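Local structure of zinc peptidase (Vibrio cholerae, 2GU1) at residues A[253-258]-A[263-268]; A[204-209]-A[310-315]. The protein cleaves the peptide cross-links between adjacent peptidoglycan strands as a zinc-dependent DD-endopeptidase, probably making room for new glycans as the cell wall expands. All blocks are in the same frame, centred on the assembly; numbering follows the deposited sequence.

Contact 1. Residues A[253-258]-A[263-268]; sequences VIVVRK and GNYLVI
V253-K258 pairs with N264-I268 as the arms of an antiparallel beta hairpin in the M23 peptidase domain, and a classic beta bulge interrupts their ladder. I254 and V255 both face V267, whose O accepts I254 N at 3.0 Å and, more weakly, V255 N; V267 N returns a bond to V255 O. Past the bulge, R257 and Y265 form a hydrogen-bonded pair, with Y265 N to R257 O the shorter link at 2.8 Å.

On the face carrying V255, R257, Y265 and V267, the two valines lie side by side, CB to CB 3.6 Å. The Y265 ring, placed by a chi1 of 81° between its own N and carbonyl carbon, runs alongside R257 and meets R257 CB through CE2 at 3.8 Å. The guanidinium plane stands perpendicular to this ring, with V255 CG1 above one guanidinium face, displaced toward its rim. D46, from the LysM-like region, takes the hydrogen bond of Y265 OH, tying the hairpin to that part of the chain. On the other face, I284 and I298 pack against L266. There L266 CD1 bridges V253 CG1 and V256 CG2, the latter in a tight 3.3 Å contact.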
loop_
_atom_site.group_PDB
_atom_site.type_symbol
_atom_site.label_atom_id
_atom_site.label_comp_id
_atom_site.label_asym_id
_atom_site.label_seq_id
_atom_site.Cartn_x
_atom_site.Cartn_y
_atom_site.Cartn_z
ATOM N N VAL A 253 -7.654 -7.363 4.303
ATOM C CA VAL A 253 -8.284 -6.153 3.820
ATOM C C VAL A 253 -7.829 -5.019 4.729
ATOM O O VAL A 253 -8.091 -5.042 5.930
ATOM C CB VAL A 253 -9.819 -6.274 3.887
ATOM C CG1 VAL A 253 -10.462 -5.011 3.359
ATOM C CG2 VAL A 253 -10.274 -7.488 3.095
ATOM N N ILE A 254 -7.149 -4.030 4.162
ATOM C CA ILE A 254 -6.667 -2.916 4.957
ATOM C C ILE A 254 -7.407 -1.622 4.657
ATOM O O ILE A 254 -7.383 -0.693 5.463
ATOM C CB ILE A 254 -5.148 -2.689 4.751
ATOM C CG1 ILE A 254 -4.845 -2.426 3.274
ATOM C CG2 ILE A 254 -4.374 -3.911 5.230
ATOM C CD1 ILE A 254 -3.373 -2.180 2.993
ATOM N N VAL A 255 -8.068 -1.561 3.502
ATOM C CA VAL A 255 -8.807 -0.364 3.118
ATOM C C VAL A 255 -10.124 -0.692 2.423
ATOM O O VAL A 255 -10.178 -1.555 1.548
ATOM C CB VAL A 255 -7.977 0.523 2.172
ATOM C CG1 VAL A 255 -8.773 1.753 1.773
ATOM C CG2 VAL A 255 -6.673 0.918 2.839
ATOM N N VAL A 256 -11.177 0.013 2.821
ATOM C CA VAL A 256 -12.518 -0.155 2.258
ATOM C C VAL A 256 -13.119 1.242 2.209
ATOM O O VAL A 256 -13.612 1.737 3.223
ATOM C CB VAL A 256 -13.406 -1.042 3.159
ATOM C CG1 VAL A 256 -14.796 -1.173 2.559
ATOM C CG2 VAL A 256 -12.778 -2.400 3.328
ATOM N N ARG A 257 -13.076 1.878 1.041
ATOM C CA ARG A 257 -13.594 3.233 0.902
ATOM C C ARG A 257 -14.513 3.493 -0.279
ATOM O O ARG A 257 -14.568 2.722 -1.240
ATOM C CB ARG A 257 -12.447 4.236 0.787
ATOM C CG ARG A 257 -11.485 4.259 1.947
ATOM C CD ARG A 257 -10.732 5.582 1.963
ATOM N NE ARG A 257 -9.581 5.543 2.859
ATOM C CZ ARG A 257 -9.642 5.207 4.142
ATOM N NH1 ARG A 257 -10.806 4.877 4.691
ATOM N NH2 ARG A 257 -8.536 5.195 4.876
ATOM N N LYS A 258 -15.223 4.615 -0.185
ATOM C CA LYS A 258 -16.106 5.080 -1.240
ATOM C C LYS A 258 -15.484 6.414 -1.647
ATOM O O LYS A 258 -15.599 7.408 -0.931
ATOM C CB LYS A 258 -17.529 5.309 -0.723
ATOM C CG LYS A 258 -18.572 5.431 -1.835
ATOM C CD LYS A 258 -18.228 6.534 -2.828
ATOM C CE LYS A 258 -18.778 6.235 -4.222
ATOM N NZ LYS A 258 -18.367 7.262 -5.230
ATOM N N GLY A 263 -14.574 5.675 -6.972
ATOM C CA GLY A 263 -15.784 4.944 -6.618
ATOM C C GLY A 263 -15.503 4.063 -5.420
ATOM O O GLY A 263 -14.629 4.383 -4.608
ATOM N N ASN A 264 -16.243 2.964 -5.287
ATOM C CA ASN A 264 -16.013 2.032 -4.190
ATOM C C ASN A 264 -14.718 1.282 -4.494
ATOM O O ASN A 264 -14.544 0.749 -5.598
ATOM C CB ASN A 264 -17.159 1.021 -4.081
ATOM C CG ASN A 264 -18.471 1.667 -3.703
ATOM O OD1 ASN A 264 -18.571 2.331 -2.675
ATOM N ND2 ASN A 264 -19.493 1.470 -4.531
ATOM N N TYR A 265 -13.796 1.247 -3.537
ATOM C CA TYR A 265 -12.558 0.532 -3.789
ATOM C C TYR A 265 -12.046 -0.190 -2.568
ATOM O O TYR A 265 -12.444 0.091 -1.427
ATOM C CB TYR A 265 -11.493 1.465 -4.411
ATOM C CG TYR A 265 -10.720 2.361 -3.467
ATOM C CD1 TYR A 265 -9.542 1.919 -2.862
ATOM C CD2 TYR A 265 -11.126 3.674 -3.238
ATOM C CE1 TYR A 265 -8.776 2.774 -2.058
ATOM C CE2 TYR A 265 -10.370 4.536 -2.436
ATOM C CZ TYR A 265 -9.196 4.085 -1.856
ATOM O OH TYR A 265 -8.416 4.958 -1.114
ATOM N N LEU A 266 -11.169 -1.148 -2.818
ATOM C CA LEU A 266 -10.638 -1.984 -1.762
ATOM C C LEU A 266 -9.136 -2.140 -1.947
ATOM O O LEU A 266 -8.628 -2.087 -3.067
ATOM C CB LEU A 266 -11.322 -3.352 -1.871
ATOM C CG LEU A 266 -11.471 -4.369 -0.746
ATOM C CD1 LEU A 266 -12.325 -3.797 0.379
ATOM C CD2 LEU A 266 -12.135 -5.617 -1.321
ATOM N N VAL A 267 -8.430 -2.347 -0.843
ATOM C CA VAL A 267 -6.993 -2.558 -0.892
ATOM C C VAL A 267 -6.676 -3.724 0.028
ATOM O O VAL A 267 -7.133 -3.768 1.173
ATOM C CB VAL A 267 -6.197 -1.325 -0.406
ATOM C CG1 VAL A 267 -4.700 -1.651 -0.414
ATOM C CG2 VAL A 267 -6.487 -0.123 -1.308
ATOM N N ILE A 268 -5.902 -4.673 -0.476
ATOM C CA ILE A 268 -5.532 -5.834 0.304
ATOM C C ILE A 268 -4.023 -5.855 0.454
ATOM O O ILE A 268 -3.296 -5.552 -0.491
ATOM C CB ILE A 268 -6.003 -7.141 -0.395
ATOM C CG1 ILE A 268 -7.537 -7.202 -0.392
ATOM C CG2 ILE A 268 -5.411 -8.361 0.299
ATOM C CD1 ILE A 268 -8.102 -8.431 -1.075
#

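Contact 2. Residues A[204-209]-A[310-315]; sequences YPVDKA and PHLHFE. With ZN (zinc ion), chain B.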
loop_
_atom_site.group_PDB
_atom_site.type_symbol
_atom_site.label_atom_id
_atom_site.label_comp_id
_atom_site.label_asym_id
_atom_site.label_seq_id
_atom_site.Cartn_x
_atom_site.Cartn_y
_atom_site.Cartn_z
ATOM N N TYR A 204 -4.861 -13.054 -12.566
ATOM C CA TYR A 204 -6.120 -12.330 -12.773
ATOM C C TYR A 204 -7.078 -12.235 -11.587
ATOM O O TYR A 204 -7.232 -13.189 -10.830
ATOM C CB TYR A 204 -6.883 -12.971 -13.942
ATOM C CG TYR A 204 -6.112 -12.966 -15.244
ATOM C CD1 TYR A 204 -5.998 -11.805 -16.002
ATOM C CD2 TYR A 204 -5.463 -14.115 -15.695
ATOM C CE1 TYR A 204 -5.252 -11.783 -17.184
ATOM C CE2 TYR A 204 -4.720 -14.106 -16.866
ATOM C CZ TYR A 204 -4.616 -12.939 -17.606
ATOM O OH TYR A 204 -3.871 -12.932 -18.767
ATOM N N PRO A 205 -7.735 -11.069 -11.420
ATOM C CA PRO A 205 -8.697 -10.820 -10.340
ATOM C C PRO A 205 -10.132 -11.152 -10.771
ATOM O O PRO A 205 -11.080 -10.906 -10.024
ATOM C CB PRO A 205 -8.529 -9.331 -10.065
ATOM C CG PRO A 205 -8.313 -8.786 -11.457
ATOM C CD PRO A 205 -7.346 -9.801 -12.073
ATOM N N VAL A 206 -10.290 -11.690 -11.981
ATOM C CA VAL A 206 -11.614 -12.038 -12.489
ATOM C C VAL A 206 -11.574 -13.360 -13.267
ATOM O O VAL A 206 -10.497 -13.862 -13.624
ATOM C CB VAL A 206 -12.181 -10.936 -13.431
ATOM C CG1 VAL A 206 -12.412 -9.628 -12.658
ATOM C CG2 VAL A 206 -11.228 -10.707 -14.587
ATOM N N ASP A 207 -12.756 -13.915 -13.531
ATOM C CA ASP A 207 -12.860 -15.168 -14.260
ATOM C C ASP A 207 -12.496 -14.990 -15.727
ATOM O O ASP A 207 -12.550 -13.876 -16.267
ATOM C CB ASP A 207 -14.271 -15.744 -14.113
ATOM C CG ASP A 207 -14.583 -16.156 -12.684
ATOM O OD1 ASP A 207 -13.767 -16.888 -12.073
ATOM O OD2 ASP A 207 -15.647 -15.753 -12.168
ATOM N N LYS A 208 -12.122 -16.094 -16.370
ATOM C CA LYS A 208 -11.715 -16.073 -17.773
ATOM C C LYS A 208 -12.624 -15.264 -18.686
ATOM O O LYS A 208 -12.155 -14.565 -19.591
ATOM C CB LYS A 208 -11.601 -17.506 -18.310
ATOM C CG LYS A 208 -10.579 -18.365 -17.573
ATOM C CD LYS A 208 -10.385 -19.715 -18.256
ATOM C CE LYS A 208 -9.350 -20.557 -17.530
ATOM N NZ LYS A 208 -9.106 -21.860 -18.220
ATOM N N ALA A 209 -13.924 -15.346 -18.452
ATOM C CA ALA A 209 -14.875 -14.626 -19.293
ATOM C C ALA A 209 -14.660 -13.115 -19.356
ATOM O O ALA A 209 -15.019 -12.476 -20.346
ATOM C CB ALA A 209 -16.308 -14.928 -18.826
ATOM N N PRO A 310 -18.291 1.021 -17.507
ATOM C CA PRO A 310 -18.050 0.042 -16.448
ATOM C C PRO A 310 -16.809 -0.799 -16.728
ATOM O O PRO A 310 -16.536 -1.157 -17.873
ATOM C CB PRO A 310 -19.321 -0.801 -16.462
ATOM C CG PRO A 310 -20.360 0.160 -16.935
ATOM C CD PRO A 310 -19.646 0.852 -18.062
ATOM N N HIS A 311 -16.059 -1.101 -15.672
ATOM C CA HIS A 311 -14.859 -1.910 -15.787
ATOM C C HIS A 311 -14.183 -1.995 -14.430
ATOM O O HIS A 311 -14.434 -1.179 -13.544
ATOM C CB HIS A 311 -13.863 -1.287 -16.775
ATOM C CG HIS A 311 -13.249 -0.007 -16.289
ATOM N ND1 HIS A 311 -13.947 1.181 -16.237
ATOM C CD2 HIS A 311 -12.000 0.269 -15.841
ATOM C CE1 HIS A 311 -13.152 2.137 -15.784
ATOM N NE2 HIS A 311 -11.965 1.610 -15.537
ATOM N N LEU A 312 -13.328 -2.989 -14.276
ATOM C CA LEU A 312 -12.577 -3.139 -13.050
ATOM C C LEU A 312 -11.197 -2.557 -13.325
ATOM O O LEU A 312 -10.574 -2.853 -14.352
ATOM C CB LEU A 312 -12.429 -4.610 -12.664
ATOM C CG LEU A 312 -11.503 -4.878 -11.474
ATOM C CD1 LEU A 312 -12.194 -4.475 -10.175
ATOM C CD2 LEU A 312 -11.136 -6.353 -11.431
ATOM N N HIS A 313 -10.742 -1.696 -12.424
ATOM C CA HIS A 313 -9.412 -1.119 -12.538
ATOM C C HIS A 313 -8.645 -1.858 -11.442
ATOM O O HIS A 313 -8.950 -1.694 -10.259
ATOM C CB HIS A 313 -9.454 0.383 -12.243
ATOM C CG HIS A 313 -8.102 1.011 -12.120
ATOM N ND1 HIS A 313 -7.482 1.662 -13.164
ATOM C CD2 HIS A 313 -7.239 1.069 -11.076
ATOM C CE1 HIS A 313 -6.297 2.097 -12.770
ATOM N NE2 HIS A 313 -6.125 1.749 -11.506
ATOM N N PHE A 314 -7.676 -2.681 -11.843
ATOM C CA PHE A 314 -6.885 -3.491 -10.912
ATOM C C PHE A 314 -5.454 -2.977 -10.788
ATOM O O PHE A 314 -4.821 -2.611 -11.788
ATOM C CB PHE A 314 -6.890 -4.957 -11.396
ATOM C CG PHE A 314 -6.044 -5.892 -10.570
ATOM C CD1 PHE A 314 -6.324 -6.119 -9.228
ATOM C CD2 PHE A 314 -4.964 -6.560 -11.149
ATOM C CE1 PHE A 314 -5.539 -7.005 -8.469
ATOM C CE2 PHE A 314 -4.179 -7.434 -10.409
ATOM C CZ PHE A 314 -4.463 -7.661 -9.061
ATOM N N GLU A 315 -4.940 -2.946 -9.562
ATOM C CA GLU A 315 -3.578 -2.474 -9.340
ATOM C C GLU A 315 -2.772 -3.397 -8.445
ATOM O O GLU A 315 -3.314 -4.028 -7.537
ATOM C CB GLU A 315 -3.593 -1.074 -8.706
ATOM C CG GLU A 315 -3.872 0.060 -9.685
ATOM C CD GLU A 315 -3.864 1.437 -9.022
ATOM O OE1 GLU A 315 -3.194 1.609 -7.983
ATOM O OE2 GLU A 315 -4.523 2.352 -9.554
HETATM ZN ZN ZN B . -7.942 1.895 -15.144
#
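The loop residues Y204-D207, which run into a short 3-10 turn at K208-A209, pass beside the strand that begins at L312 without pairing with it: the closest CA atoms, those of P205 and F314, are 7.6 Å apart, and no hydrogen bond joins the two segments. Side chains alone span the gap. The loop belongs to the connection between strands 189-191 and 213-215, while P310-E315 leads into a strand of the M23 peptidase sheet.

P205 makes most of the contact from the loop side. Its CG sits over one face of the F314 ring in a CH-pi contact, 4.0 Å from the centroid and 20° off the ring normal. The same carbon touches L312 CD2 at 3.7 Å. V206 and L312 run past one another head to tail, and V206 CG1 reaches that same CD2, which thus lies against both loop residues. The bonds from CA to CB of L312 and F314 both point toward the loop, and CG lies anti to the backbone N in each (chi1 173° and 177°); F237 adds to the packing around P205 and F314.

Between them in sequence, H313 turns to the opposite side of the strand and binds the catalytic zinc through ND1 at 2.0 Å, with H232 and D236 completing the protein ligands. Its NE2 donates to E315 OE2 at 2.6 Å, nearly in the imidazole plane and at the anti lone pair; R277 forms a salt bridge with the other carboxylate oxygen. Strand alternation therefore separates a buried apolar face from the metal face. Zinc at ND1 and the carboxylate at NE2 together fix the rotation of the H313 ring, and the carboxylate would probably make ND1 a stronger electron donor.

Contacts 1 and 2 reach the same antiparallel sheet of the peptidase domain, with centres 15 Å apart and nearest atoms about 7 Å apart, so they do not touch. Strand 274-281 lies between them, pairing with 265-269 on one side and with 312-318 on the other. Along the chain, the hairpin of contact 1 falls wholly between the two segments of contact 2, which are separated by 100 residues. Loop 204-209 comes first, the hairpin follows, and strand 312-318 returns last to meet the loop, so contact 2 brings together chain parts on either side of the hairpin. The side chain of Y265 is about 11 Å from the zinc, whereas contact 2 contains a zinc ligand.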